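Local coordinates for glycoside Hydrolase (Bacteroides uniformis, PDB 5TA0), which binds an agarose-derived oligosaccharide and, as a family 86 glycoside hydrolase of a gut bacterium, probably cleaves agarose chains inside its barrel domain, at residues K468-I473 with Y513-K518; S472-H477 with L490-A495; Y531-L536 with V546-N551; E559-L564 with V605-V610. All coordinates share one frame; numbering follows the deposited sequence.

Interaction 1. Residues K468-I473 with Y513-K518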
loop_
_atom_site.group_PDB
_atom_site.type_symbol
_atom_site.label_atom_id
_atom_site.label_comp_id
_atom_site.label_asym_id
_atom_site.label_seq_id
_atom_site.Cartn_x
_atom_site.Cartn_y
_atom_site.Cartn_z
ATOM N N LYS A 468 15.507 29.051 -16.393
ATOM C CA LYS A 468 16.286 28.260 -17.344
ATOM C C LYS A 468 15.463 27.135 -17.946
ATOM O O LYS A 468 14.579 26.580 -17.296
ATOM C CB LYS A 468 17.517 27.675 -16.654
ATOM C CG LYS A 468 18.367 28.698 -15.904
ATOM C CD LYS A 468 18.884 29.772 -16.839
ATOM C CE LYS A 468 19.870 30.699 -16.157
ATOM N NZ LYS A 468 20.163 31.859 -17.049
ATOM N N ASP A 469 15.752 26.804 -19.197
ATOM C CA ASP A 469 15.231 25.582 -19.817
ATOM C C ASP A 469 16.104 24.415 -19.415
ATOM O O ASP A 469 17.291 24.567 -19.125
ATOM C CB ASP A 469 15.252 25.687 -21.342
ATOM C CG ASP A 469 14.237 26.669 -21.876
ATOM O OD1 ASP A 469 13.199 26.888 -21.226
ATOM O OD2 ASP A 469 14.481 27.215 -22.965
ATOM N N ALA A 470 15.510 23.226 -19.394
ATOM C CA ALA A 470 16.282 22.040 -19.165
ATOM C C ALA A 470 17.320 21.787 -20.270
ATOM O O ALA A 470 17.088 22.083 -21.440
ATOM C CB ALA A 470 15.355 20.833 -19.023
ATOM N N LYS A 471 18.452 21.236 -19.866
ATOM C CA LYS A 471 19.496 20.772 -20.776
ATOM C C LYS A 471 18.991 19.561 -21.572
ATOM O O LYS A 471 19.213 19.462 -22.780
ATOM C CB LYS A 471 20.760 20.488 -19.943
ATOM C CG LYS A 471 21.827 19.547 -20.449
ATOM C CD LYS A 471 22.921 19.447 -19.386
ATOM C CE LYS A 471 23.830 18.260 -19.601
ATOM N NZ LYS A 471 24.933 18.263 -18.597
ATOM N N SER A 472 18.275 18.651 -20.907
ATOM C CA SER A 472 17.684 17.501 -21.598
ATOM C C SER A 472 16.423 17.030 -20.888
ATOM O O SER A 472 16.224 17.330 -19.703
ATOM C CB SER A 472 18.679 16.358 -21.658
ATOM O OG SER A 472 18.961 15.878 -20.359
ATOM N N ILE A 473 15.583 16.307 -21.631
ATOM C CA ILE A 473 14.354 15.687 -21.105
ATOM C C ILE A 473 14.363 14.233 -21.535
ATOM O O ILE A 473 14.450 13.949 -22.745
ATOM C CB ILE A 473 13.086 16.399 -21.633
ATOM C CG1 ILE A 473 13.154 17.901 -21.307
ATOM C CG2 ILE A 473 11.809 15.764 -21.067
ATOM C CD1 ILE A 473 12.027 18.732 -21.851
ATOM N N TYR A 513 13.708 15.758 -16.121
ATOM C CA TYR A 513 14.325 17.018 -16.592
ATOM C C TYR A 513 15.707 17.103 -15.997
ATOM O O TYR A 513 15.867 16.912 -14.794
ATOM C CB TYR A 513 13.519 18.223 -16.165
ATOM C CG TYR A 513 12.088 18.259 -16.662
ATOM C CD1 TYR A 513 11.731 18.934 -17.824
ATOM C CD2 TYR A 513 11.077 17.608 -15.977
ATOM C CE1 TYR A 513 10.425 18.979 -18.277
ATOM C CE2 TYR A 513 9.768 17.635 -16.424
ATOM C CZ TYR A 513 9.436 18.319 -17.572
ATOM O OH TYR A 513 8.134 18.325 -17.990
ATOM N N ASN A 514 16.725 17.380 -16.821
ATOM C CA ASN A 514 18.063 17.619 -16.334
ATOM C C ASN A 514 18.441 19.077 -16.611
ATOM O O ASN A 514 18.308 19.552 -17.738
ATOM C CB ASN A 514 19.055 16.677 -16.996
ATOM C CG ASN A 514 20.468 16.879 -16.495
ATOM O OD1 ASN A 514 21.321 17.365 -17.232
ATOM N ND2 ASN A 514 20.721 16.538 -15.247
ATOM N N PHE A 515 18.876 19.778 -15.565
ATOM C CA PHE A 515 19.251 21.192 -15.670
ATOM C C PHE A 515 20.761 21.380 -15.555
ATOM O O PHE A 515 21.470 20.550 -15.010
ATOM C CB PHE A 515 18.524 21.990 -14.581
ATOM C CG PHE A 515 17.057 22.123 -14.825
ATOM C CD1 PHE A 515 16.537 23.195 -15.530
ATOM C CD2 PHE A 515 16.164 21.149 -14.359
ATOM C CE1 PHE A 515 15.174 23.314 -15.749
ATOM C CE2 PHE A 515 14.806 21.265 -14.583
ATOM C CZ PHE A 515 14.291 22.337 -15.281
ATOM N N ASP A 516 21.237 22.511 -16.103
ATOM C CA ASP A 516 22.646 22.898 -16.039
ATOM C C ASP A 516 23.164 22.947 -14.579
ATOM O O ASP A 516 24.266 22.520 -14.273
ATOM C CB ASP A 516 22.852 24.330 -16.609
ATOM C CG ASP A 516 22.508 24.494 -18.095
ATOM O OD1 ASP A 516 23.016 23.723 -18.908
ATOM O OD2 ASP A 516 21.784 25.472 -18.465
ATOM N N ARG A 517 22.355 23.522 -13.706
ATOM C CA ARG A 517 22.719 23.680 -12.292
ATOM C C ARG A 517 21.579 23.218 -11.402
ATOM O O ARG A 517 20.461 22.987 -11.886
ATOM C CB ARG A 517 23.070 25.132 -12.009
ATOM C CG ARG A 517 24.352 25.587 -12.717
ATOM C CD ARG A 517 24.778 26.963 -12.270
ATOM N NE ARG A 517 25.303 26.955 -10.910
ATOM C CZ ARG A 517 25.422 28.033 -10.129
ATOM N NH1 ARG A 517 25.028 29.230 -10.530
ATOM N NH2 ARG A 517 25.910 27.891 -8.900
ATOM N N LYS A 518 21.854 23.112 -10.109
ATOM C CA LYS A 518 20.832 22.619 -9.175
ATOM C C LYS A 518 19.605 23.530 -9.168
ATOM O O LYS A 518 19.705 24.744 -9.226
ATOM C CB LYS A 518 21.408 22.474 -7.775
ATOM C CG LYS A 518 22.444 21.365 -7.663
ATOM C CD LYS A 518 22.810 21.069 -6.215
ATOM C CE LYS A 518 23.573 19.759 -6.090
ATOM N NZ LYS A 518 23.829 19.420 -4.659
HETATM O O HOH W 1 19.414 24.459 -17.316
#

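Interaction 2. Residues S472-H477 with L490-A495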
loop_
_atom_site.group_PDB
_atom_site.type_symbol
_atom_site.label_atom_id
_atom_site.label_comp_id
_atom_site.label_asym_id
_atom_site.label_seq_id
_atom_site.Cartn_x
_atom_site.Cartn_y
_atom_site.Cartn_z
ATOM N N SER A 472 18.275 18.651 -20.907
ATOM C CA SER A 472 17.684 17.501 -21.598
ATOM C C SER A 472 16.423 17.030 -20.888
ATOM O O SER A 472 16.224 17.330 -19.703
ATOM C CB SER A 472 18.679 16.358 -21.658
ATOM O OG SER A 472 18.961 15.878 -20.359
ATOM N N ILE A 473 15.583 16.307 -21.631
ATOM C CA ILE A 473 14.354 15.687 -21.105
ATOM C C ILE A 473 14.363 14.233 -21.535
ATOM O O ILE A 473 14.450 13.949 -22.745
ATOM C CB ILE A 473 13.086 16.399 -21.633
ATOM C CG1 ILE A 473 13.154 17.901 -21.307
ATOM C CG2 ILE A 473 11.809 15.764 -21.067
ATOM C CD1 ILE A 473 12.027 18.732 -21.851
ATOM N N GLU A 474 14.294 13.308 -20.567
ATOM C CA GLU A 474 14.060 11.897 -20.850
ATOM C C GLU A 474 12.618 11.568 -20.482
ATOM O O GLU A 474 12.198 11.768 -19.340
ATOM C CB GLU A 474 15.033 10.999 -20.094
ATOM C CG GLU A 474 14.732 9.517 -20.246
ATOM C CD GLU A 474 15.756 8.612 -19.612
ATOM O OE1 GLU A 474 16.899 8.517 -20.118
ATOM O OE2 GLU A 474 15.411 7.911 -18.640
ATOM N N VAL A 475 11.868 11.056 -21.457
ATOM C CA VAL A 475 10.502 10.594 -21.255
ATOM C C VAL A 475 10.515 9.094 -21.106
ATOM O O VAL A 475 11.094 8.383 -21.930
ATOM C CB VAL A 475 9.607 10.947 -22.467
ATOM C CG1 VAL A 475 8.191 10.392 -22.319
ATOM C CG2 VAL A 475 9.609 12.460 -22.695
ATOM N N ARG A 476 9.856 8.605 -20.063
ATOM C CA ARG A 476 9.624 7.170 -19.856
ATOM C C ARG A 476 8.115 6.948 -19.790
ATOM O O ARG A 476 7.429 7.615 -19.024
ATOM C CB ARG A 476 10.252 6.714 -18.551
ATOM C CG ARG A 476 11.711 7.091 -18.357
ATOM C CD ARG A 476 12.149 6.728 -16.961
ATOM N NE ARG A 476 13.517 7.140 -16.689
ATOM C CZ ARG A 476 14.083 7.026 -15.493
ATOM N NH1 ARG A 476 13.393 6.539 -14.472
ATOM N NH2 ARG A 476 15.334 7.411 -15.313
ATOM N N HIS A 477 7.584 6.062 -20.643
ATOM C CA HIS A 477 6.141 5.879 -20.782
ATOM C C HIS A 477 5.853 4.377 -20.777
ATOM O O HIS A 477 6.340 3.637 -21.657
ATOM C CB HIS A 477 5.680 6.518 -22.099
ATOM C CG HIS A 477 4.200 6.566 -22.309
ATOM N ND1 HIS A 477 3.657 6.709 -23.570
ATOM C CD2 HIS A 477 3.152 6.503 -21.461
ATOM C CE1 HIS A 477 2.344 6.756 -23.483
ATOM N NE2 HIS A 477 2.006 6.635 -22.212
ATOM N N LEU A 490 7.731 -0.201 -22.366
ATOM C CA LEU A 490 8.386 0.920 -21.694
ATOM C C LEU A 490 9.180 1.696 -22.733
ATOM O O LEU A 490 10.291 1.297 -23.096
ATOM C CB LEU A 490 9.305 0.440 -20.560
ATOM C CG LEU A 490 10.005 1.562 -19.763
ATOM C CD1 LEU A 490 8.999 2.563 -19.201
ATOM C CD2 LEU A 490 10.819 0.919 -18.641
ATOM N N ASP A 491 8.591 2.785 -23.218
ATOM C CA ASP A 491 9.260 3.670 -24.181
ATOM C C ASP A 491 10.095 4.686 -23.424
ATOM O O ASP A 491 9.545 5.429 -22.606
ATOM C CB ASP A 491 8.244 4.469 -25.001
ATOM C CG ASP A 491 7.717 3.740 -26.211
ATOM O OD1 ASP A 491 8.324 2.761 -26.685
ATOM O OD2 ASP A 491 6.665 4.197 -26.691
ATOM N N VAL A 492 11.380 4.765 -23.762
ATOM C CA VAL A 492 12.331 5.691 -23.107
ATOM C C VAL A 492 13.018 6.459 -24.227
ATOM O O VAL A 492 13.653 5.843 -25.091
ATOM C CB VAL A 492 13.365 4.938 -22.244
ATOM C CG1 VAL A 492 14.351 5.910 -21.584
ATOM C CG2 VAL A 492 12.658 4.088 -21.189
ATOM N N TYR A 493 12.886 7.774 -24.223
ATOM C CA TYR A 493 13.467 8.572 -25.312
ATOM C C TYR A 493 13.768 9.972 -24.859
ATOM O O TYR A 493 13.195 10.463 -23.893
ATOM C CB TYR A 493 12.545 8.587 -26.533
ATOM C CG TYR A 493 11.189 9.205 -26.329
ATOM C CD1 TYR A 493 10.116 8.435 -25.894
ATOM C CD2 TYR A 493 10.964 10.563 -26.564
ATOM C CE1 TYR A 493 8.867 8.990 -25.720
ATOM C CE2 TYR A 493 9.719 11.129 -26.389
ATOM C CZ TYR A 493 8.663 10.336 -25.983
ATOM O OH TYR A 493 7.439 10.905 -25.799
ATOM N N ASP A 494 14.699 10.608 -25.571
ATOM C CA ASP A 494 15.064 11.990 -25.321
ATOM C C ASP A 494 14.178 12.922 -26.134
ATOM O O ASP A 494 13.810 12.612 -27.262
ATOM C CB ASP A 494 16.539 12.195 -25.632
ATOM C CG ASP A 494 17.439 11.311 -24.770
ATOM O OD1 ASP A 494 17.132 11.101 -23.569
ATOM O OD2 ASP A 494 18.453 10.812 -25.296
ATOM N N ALA A 495 13.803 14.050 -25.542
ATOM C CA ALA A 495 12.887 15.010 -26.161
ATOM C C ALA A 495 13.524 16.385 -26.079
ATOM O O ALA A 495 14.129 16.735 -25.063
ATOM C CB ALA A 495 11.544 15.008 -25.462
HETATM O O HOH W 2 16.512 16.405 -24.302
HETATM O O HOH W 3 5.432 6.737 -25.717
#

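Interaction 3. Residues Y531-L536 with V546-N551. With EDO (1,2-ethanediol), chain I.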
loop_
_atom_site.group_PDB
_atom_site.type_symbol
_atom_site.label_atom_id
_atom_site.label_comp_id
_atom_site.label_asym_id
_atom_site.label_seq_id
_atom_site.Cartn_x
_atom_site.Cartn_y
_atom_site.Cartn_z
ATOM N N TYR A 531 -9.574 16.177 10.424
ATOM C CA TYR A 531 -10.639 15.194 10.568
ATOM C C TYR A 531 -11.847 15.826 11.238
ATOM O O TYR A 531 -11.719 16.809 11.955
ATOM C CB TYR A 531 -10.112 13.998 11.371
ATOM C CG TYR A 531 -8.972 13.339 10.648
ATOM C CD1 TYR A 531 -9.205 12.356 9.699
ATOM C CD2 TYR A 531 -7.671 13.754 10.859
ATOM C CE1 TYR A 531 -8.157 11.795 8.965
ATOM C CE2 TYR A 531 -6.612 13.190 10.155
ATOM C CZ TYR A 531 -6.872 12.205 9.215
ATOM O OH TYR A 531 -5.829 11.660 8.470
ATOM N N ALA A 532 -13.010 15.269 10.988
ATOM C CA ALA A 532 -14.253 15.732 11.615
ATOM C C ALA A 532 -14.404 15.154 13.020
ATOM O O ALA A 532 -13.724 14.204 13.434
ATOM C CB ALA A 532 -15.438 15.343 10.758
ATOM N N THR A 533 -15.343 15.717 13.777
ATOM C CA THR A 533 -15.620 15.233 15.105
ATOM C C THR A 533 -16.386 13.916 15.139
ATOM O O THR A 533 -16.392 13.256 16.150
ATOM C CB THR A 533 -16.422 16.242 15.940
ATOM O OG1 THR A 533 -17.687 16.483 15.312
ATOM C CG2 THR A 533 -15.663 17.583 16.069
ATOM N N ASP A 534 -17.037 13.551 14.037
ATOM C CA ASP A 534 -17.858 12.347 13.979
ATOM C C ASP A 534 -17.791 11.782 12.561
ATOM O O ASP A 534 -17.183 12.378 11.679
ATOM C CB ASP A 534 -19.310 12.698 14.365
ATOM C CG ASP A 534 -20.078 11.546 14.965
ATOM O OD1 ASP A 534 -19.657 10.376 14.882
ATOM O OD2 ASP A 534 -21.149 11.848 15.558
ATOM N N TYR A 535 -18.452 10.650 12.338
ATOM C CA TYR A 535 -18.359 9.939 11.076
ATOM C C TYR A 535 -19.573 9.017 10.905
ATOM O O TYR A 535 -20.403 8.926 11.810
ATOM C CB TYR A 535 -17.019 9.162 11.024
ATOM C CG TYR A 535 -17.046 7.767 11.607
ATOM C CD1 TYR A 535 -16.498 6.683 10.903
ATOM C CD2 TYR A 535 -17.619 7.518 12.861
ATOM C CE1 TYR A 535 -16.560 5.393 11.423
ATOM C CE2 TYR A 535 -17.665 6.240 13.394
ATOM C CZ TYR A 535 -17.130 5.172 12.659
ATOM O OH TYR A 535 -17.194 3.890 13.183
ATOM N N LEU A 536 -19.670 8.388 9.738
ATOM C CA LEU A 536 -20.600 7.264 9.479
ATOM C C LEU A 536 -22.060 7.594 9.805
ATOM O O LEU A 536 -22.619 7.104 10.795
ATOM C CB LEU A 536 -20.124 5.992 10.199
ATOM C CG LEU A 536 -20.850 4.685 9.791
ATOM C CD1 LEU A 536 -20.862 4.452 8.292
ATOM C CD2 LEU A 536 -20.195 3.527 10.519
ATOM N N VAL A 546 -24.711 17.241 9.319
ATOM C CA VAL A 546 -23.769 18.291 9.696
ATOM C C VAL A 546 -22.516 17.665 10.274
ATOM O O VAL A 546 -22.604 16.836 11.173
ATOM C CB VAL A 546 -24.379 19.249 10.741
ATOM C CG1 VAL A 546 -23.383 20.332 11.133
ATOM C CG2 VAL A 546 -25.670 19.861 10.190
ATOM N N PHE A 547 -21.365 18.067 9.739
ATOM C CA PHE A 547 -20.045 17.657 10.226
ATOM C C PHE A 547 -19.263 18.899 10.614
ATOM O O PHE A 547 -19.468 19.987 10.045
ATOM C CB PHE A 547 -19.277 16.901 9.143
ATOM C CG PHE A 547 -19.879 15.577 8.804
ATOM C CD1 PHE A 547 -20.928 15.490 7.897
ATOM C CD2 PHE A 547 -19.433 14.411 9.411
ATOM C CE1 PHE A 547 -21.512 14.267 7.591
ATOM C CE2 PHE A 547 -20.015 13.187 9.098
ATOM C CZ PHE A 547 -21.056 13.119 8.201
ATOM N N ASN A 548 -18.375 18.744 11.579
ATOM C CA ASN A 548 -17.552 19.833 12.082
ATOM C C ASN A 548 -16.081 19.475 11.998
ATOM O O ASN A 548 -15.686 18.421 12.488
ATOM C CB ASN A 548 -17.909 20.126 13.536
ATOM C CG ASN A 548 -19.321 20.635 13.692
ATOM O OD1 ASN A 548 -20.221 19.885 14.065
ATOM N ND2 ASN A 548 -19.526 21.884 13.359
ATOM N N ILE A 549 -15.285 20.370 11.404
ATOM C CA ILE A 549 -13.837 20.203 11.284
ATOM C C ILE A 549 -13.221 21.439 11.915
ATOM O O ILE A 549 -13.327 22.546 11.356
ATOM C CB ILE A 549 -13.388 20.007 9.831
ATOM C CG1 ILE A 549 -14.035 18.750 9.227
ATOM C CG2 ILE A 549 -11.863 19.909 9.760
ATOM C CD1 ILE A 549 -13.632 18.439 7.802
ATOM N N ASN A 550 -12.560 21.242 13.051
ATOM C CA ASN A 550 -12.122 22.331 13.921
ATOM C C ASN A 550 -10.613 22.422 14.117
ATOM O O ASN A 550 -9.865 21.494 13.805
ATOM C CB ASN A 550 -12.820 22.162 15.283
ATOM C CG ASN A 550 -14.332 22.226 15.188
ATOM O OD1 ASN A 550 -14.896 22.922 14.339
ATOM N ND2 ASN A 550 -15.005 21.470 16.072
ATOM N N ASN A 551 -10.153 23.558 14.660
ATOM C CA ASN A 551 -8.742 23.883 14.857
ATOM C C ASN A 551 -7.931 23.883 13.548
ATOM O O ASN A 551 -6.757 23.540 13.541
ATOM C CB ASN A 551 -8.084 22.962 15.916
ATOM C CG ASN A 551 -7.942 23.605 17.297
ATOM O OD1 ASN A 551 -7.833 24.843 17.472
ATOM N ND2 ASN A 551 -7.851 22.749 18.297
HETATM C C1 EDO I . -13.725 13.368 18.909
HETATM O O1 EDO I . -13.811 12.996 17.536
HETATM C C2 EDO I . -13.044 14.717 18.999
HETATM O O2 EDO I . -13.643 15.629 18.079
HETATM O O HOH W 4 -12.807 18.494 13.961
HETATM O O HOH W 5 -18.457 16.064 12.728
HETATM O O HOH W 6 -19.136 18.480 16.688
#

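Interaction 4. Residues E559-L564 with V605-V610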
loop_
_atom_site.group_PDB
_atom_site.type_symbol
_atom_site.label_atom_id
_atom_site.label_comp_id
_atom_site.label_asym_id
_atom_site.label_seq_id
_atom_site.Cartn_x
_atom_site.Cartn_y
_atom_site.Cartn_z
ATOM N N GLU A 559 -4.995 26.862 -0.407
ATOM C CA GLU A 559 -6.060 26.171 -1.138
ATOM C C GLU A 559 -6.576 25.028 -0.280
ATOM O O GLU A 559 -5.974 24.695 0.749
ATOM C CB GLU A 559 -5.542 25.670 -2.488
ATOM C CG GLU A 559 -5.280 26.832 -3.445
ATOM C CD GLU A 559 -4.580 26.468 -4.729
ATOM O OE1 GLU A 559 -4.138 25.313 -4.904
ATOM O OE2 GLU A 559 -4.427 27.400 -5.560
ATOM N N ALA A 560 -7.695 24.452 -0.676
ATOM C CA ALA A 560 -8.322 23.430 0.135
ATOM C C ALA A 560 -9.193 22.488 -0.667
ATOM O O ALA A 560 -9.765 22.854 -1.690
ATOM C CB ALA A 560 -9.148 24.064 1.230
ATOM N N VAL A 561 -9.302 21.266 -0.135
ATOM C CA VAL A 561 -10.122 20.202 -0.701
ATOM C C VAL A 561 -10.908 19.504 0.387
ATOM O O VAL A 561 -10.310 18.969 1.346
ATOM C CB VAL A 561 -9.259 19.167 -1.448
ATOM C CG1 VAL A 561 -10.146 18.014 -1.989
ATOM C CG2 VAL A 561 -8.459 19.818 -2.559
ATOM N N ILE A 562 -12.233 19.452 0.237
ATOM C CA ILE A 562 -13.077 18.686 1.141
ATOM C C ILE A 562 -13.228 17.298 0.549
ATOM O O ILE A 562 -13.399 17.133 -0.666
ATOM C CB ILE A 562 -14.430 19.404 1.395
ATOM C CG1 ILE A 562 -14.179 20.585 2.331
ATOM C CG2 ILE A 562 -15.470 18.440 1.960
ATOM C CD1 ILE A 562 -15.343 21.542 2.431
ATOM N N ARG A 563 -13.163 16.297 1.424
ATOM C CA ARG A 563 -13.117 14.883 1.026
ATOM C C ARG A 563 -14.366 14.167 1.554
ATOM O O ARG A 563 -14.448 13.861 2.741
ATOM C CB ARG A 563 -11.841 14.239 1.581
ATOM C CG ARG A 563 -10.539 14.921 1.155
ATOM C CD ARG A 563 -9.354 14.394 1.951
ATOM N NE ARG A 563 -9.212 12.957 1.719
ATOM C CZ ARG A 563 -8.656 12.397 0.643
ATOM N NH1 ARG A 563 -8.004 13.129 -0.263
ATOM N NH2 ARG A 563 -8.705 11.084 0.471
ATOM N N LEU A 564 -15.341 13.926 0.672
ATOM C CA LEU A 564 -16.616 13.343 1.053
ATOM C C LEU A 564 -16.625 11.859 0.784
ATOM O O LEU A 564 -16.728 11.445 -0.357
ATOM C CB LEU A 564 -17.775 13.995 0.286
ATOM C CG LEU A 564 -17.865 15.499 0.384
ATOM C CD1 LEU A 564 -19.057 15.965 -0.456
ATOM C CD2 LEU A 564 -18.019 15.967 1.824
ATOM N N VAL A 605 -14.302 8.383 -2.134
ATOM C CA VAL A 605 -14.193 9.788 -1.734
ATOM C C VAL A 605 -14.361 10.707 -2.942
ATOM O O VAL A 605 -13.622 10.597 -3.923
ATOM C CB VAL A 605 -12.851 10.043 -1.031
ATOM C CG1 VAL A 605 -12.586 11.531 -0.845
ATOM C CG2 VAL A 605 -12.819 9.324 0.289
ATOM N N ILE A 606 -15.332 11.605 -2.835
ATOM C CA ILE A 606 -15.515 12.688 -3.787
ATOM C C ILE A 606 -14.725 13.880 -3.261
ATOM O O ILE A 606 -15.011 14.415 -2.184
ATOM C CB ILE A 606 -17.012 13.088 -3.902
ATOM C CG1 ILE A 606 -17.925 11.879 -4.139
ATOM C CG2 ILE A 606 -17.203 14.144 -4.983
ATOM C CD1 ILE A 606 -17.590 11.041 -5.318
ATOM N N GLU A 607 -13.716 14.274 -4.028
ATOM C CA GLU A 607 -12.858 15.401 -3.677
ATOM C C GLU A 607 -13.455 16.709 -4.230
ATOM O O GLU A 607 -13.745 16.811 -5.425
ATOM C CB GLU A 607 -11.445 15.156 -4.196
ATOM C CG GLU A 607 -10.738 14.089 -3.385
ATOM C CD GLU A 607 -9.582 13.460 -4.124
ATOM O OE1 GLU A 607 -9.810 12.623 -5.018
ATOM O OE2 GLU A 607 -8.428 13.846 -3.849
ATOM N N VAL A 608 -13.656 17.679 -3.341
ATOM C CA VAL A 608 -14.388 18.908 -3.631
ATOM C C VAL A 608 -13.474 20.110 -3.358
ATOM O O VAL A 608 -13.236 20.452 -2.196
ATOM C CB VAL A 608 -15.655 19.012 -2.765
ATOM C CG1 VAL A 608 -16.446 20.267 -3.143
ATOM C CG2 VAL A 608 -16.532 17.763 -2.907
ATOM N N PRO A 609 -12.957 20.760 -4.414
ATOM C CA PRO A 609 -12.219 22.002 -4.172
ATOM C C PRO A 609 -13.120 23.026 -3.497
ATOM O O PRO A 609 -14.317 23.107 -3.797
ATOM C CB PRO A 609 -11.837 22.448 -5.577
ATOM C CG PRO A 609 -11.772 21.181 -6.363
ATOM C CD PRO A 609 -12.950 20.399 -5.843
ATOM N N VAL A 610 -12.572 23.791 -2.561
ATOM C CA VAL A 610 -13.361 24.784 -1.831
ATOM C C VAL A 610 -12.567 26.082 -1.733
ATOM O O VAL A 610 -11.379 26.091 -1.446
ATOM C CB VAL A 610 -13.816 24.296 -0.434
ATOM C CG1 VAL A 610 -12.654 23.898 0.444
ATOM C CG2 VAL A 610 -14.685 25.344 0.250
HETATM O O HOH W 7 -9.048 26.069 -2.706
#

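Interaction 1. Residues K468-I473 with Y513-K518
The carbonyl oxygen Asn514 O takes two backbone N-H groups from consecutive residues. Ser472 N reaches Asn514 O at 3.3 Å with a fairly straight bond (162°), while Lys471 N lies closer to it, at 2.7 Å, but is bent and weak. In return Asn514 N gives a nearly linear bond to Ser472 O at 2.9 Å. Lys471 runs alongside Asn514, its CD 3.4 Å from OD1; with CG anti to the backbone N (chi1 157°) and the chain extended, its methylenes run past OD1. Asn514 ND2 is held by Asn444. On the face carrying Ile473 and Tyr513, the isoleucine CD1 lies 3.9 Å from the tyrosine CE1. Phe515 turns its ring face to Ala470, whose CA makes a CH-pi contact 4.2 Å from the centroid, and Lys468 O sits at the ring edge; so small a residue as alanine lets the backbone come this near. A serine in place of Phe515 would probably leave Ala470 without its aromatic cover and open a gap beside Val445 and Leu31. A water joins Asp469 O to Asp516 N. Lys471 and Ser472 facing Asn514 form a classic beta bulge, at the end of the antiparallel pairing in the porphyranase-type beta-sandwich domain.

Interaction 2. Residues S472-H477 with L490-A495
One face of the Tyr493 ring is covered by Val475, whose CB makes a CH-pi contact 3.9 Å from the centroid, while CG1 lies 3.6 Å from the tyrosine OH. Tyr493 CG stands between its backbone N and carbonyl carbon (chi1 62°), which lays the ring alongside the valine, its face toward CB. A glycine in place of Tyr493 would probably strip the aromatic cover from Val475 and open a gap beside Phe501. The His477 ring meets a water at its edge, and this water also bonds Asp491 OD2, which is hydrogen-bonded to Tyr479 as well. Across the sheet, Val492 CG1 packs 3.6 Å from Glu474 CD, lending an apolar flank to a carboxylate whose OE2 accepts Arg476 NE at 2.8 Å, in the guanidinium plane. Arg476 also bridges to Asp419 and bonds the carbonyls of Leu416 and Lys418, tying this face to the end of helix 411-416. Paired backbone bonds link Val475 with Tyr493 and His477 with Asp491, the regular pattern of an antiparallel beta hairpin, here at the margin of the sandwich domain's large sheet.

Interaction 3. Residues Y531-L536 with V546-N551
This contact joins the broken strand 523-538, part of the five-strand sheet that also holds 631-642, 558-568 and 602-609, to edge strand 545-549 of the neighbouring four-strand antiparallel sheet. A single direct backbone hydrogen bond links the segments, Thr533 N to Asn548 O, 3.0 Å. Ala532 CA also lies 3.2 Å from Asn548 O, in a CA-H...O contact. On the buried side, Ala532 CB sits 4.0 Å from Ile549 CG1 and also touches Phe547; a methyl suits this buried spot because the two chains approach closely there. Phe547 presents its edge to Asp534 O, which lies in the ring plane 3.8 Å from CD2, and its ring is also packed against Val632 and Val635 of strand 631-642.

Waters take over where direct pairing stops. One links Tyr531 O, Asn548 O and Asn550 N. Another joins Thr533 OG1, at 2.7 Å from the water oxygen, to Asn548 N, and a third runs from the same hydroxyl to Asn548 OD1. Thr533 OG1 stands between its backbone N and carbonyl carbon (chi1 61°), a torsion that puts it within range of both waters. On the outer side Thr533 O accepts a bond from an ethanediol, probably from the crystallisation liquor. The chemistry thus implies a division of labour: apolar groups fill the buried side, while waters add to the one direct bond, largely through the Thr533 hydroxyl.

Interaction 4. Residues E559-L564 with V605-V610
Ala560 CB and Val610 CG1 meet at 3.6 Å, a close apolar contact on the buried side of this antiparallel pair. Val610 CG1 is set between its own backbone N and carbonyl carbon (chi1 58°), and from there it also reaches Ile562 CD1. Farther along the same side Leu564 CD1 crosses Val608 CG2 at 4.0 Å. Branched aliphatic residues suit this layer, which continues onto Leu578 and Val580 of strand 577-580 and onto Ile587. Two full pairs of backbone bonds, Ile562 with Val608 and Leu564 with Ile606, hold the strands.

The pairing is looser at its other end, where Val610 N bonds Ala560 O at 3.1 Å but a water joins Ala560 N to Val610 O, and Pro609 is exposed. On the proline's face Val561 CG1 touches Glu607 CB at 3.8 Å. Arg563 and Glu607 lie side by side, but their salt bridge is long, NH1 to OE2 3.7 Å, with the two planes 61° apart. Val605 CG1 lies over one face of the guanidinium, toward its rim. Stronger partners lie beyond the strands, among them Arg592 for Glu607. The chemistry implies that the charge of buried Arg563 is probably balanced mainly by Glu301 and Asp305, which ties the sheet to helix 298-315.

How the interactions relate
Following the chain, interaction 1 opens first at 468-473 and closes only at 513-518. Interaction 2, which starts from the same strand 472-481 and shares Ser472 and Ile473, closes its hairpin at 490-495 and so nests inside that larger loop. Strand 472-481 therefore has strand 508-514 on one flank and 487-495 on the other. Interaction 3 follows in series, a short local loop joining the two family regions, and interaction 4 then closes a longer loop of 40 residues within the C-terminal one. Interactions 3 and 4 have centres about 14 Å apart and reach a common sheet, whereas interactions 1 and 3 are separated by about 45 Å between centres.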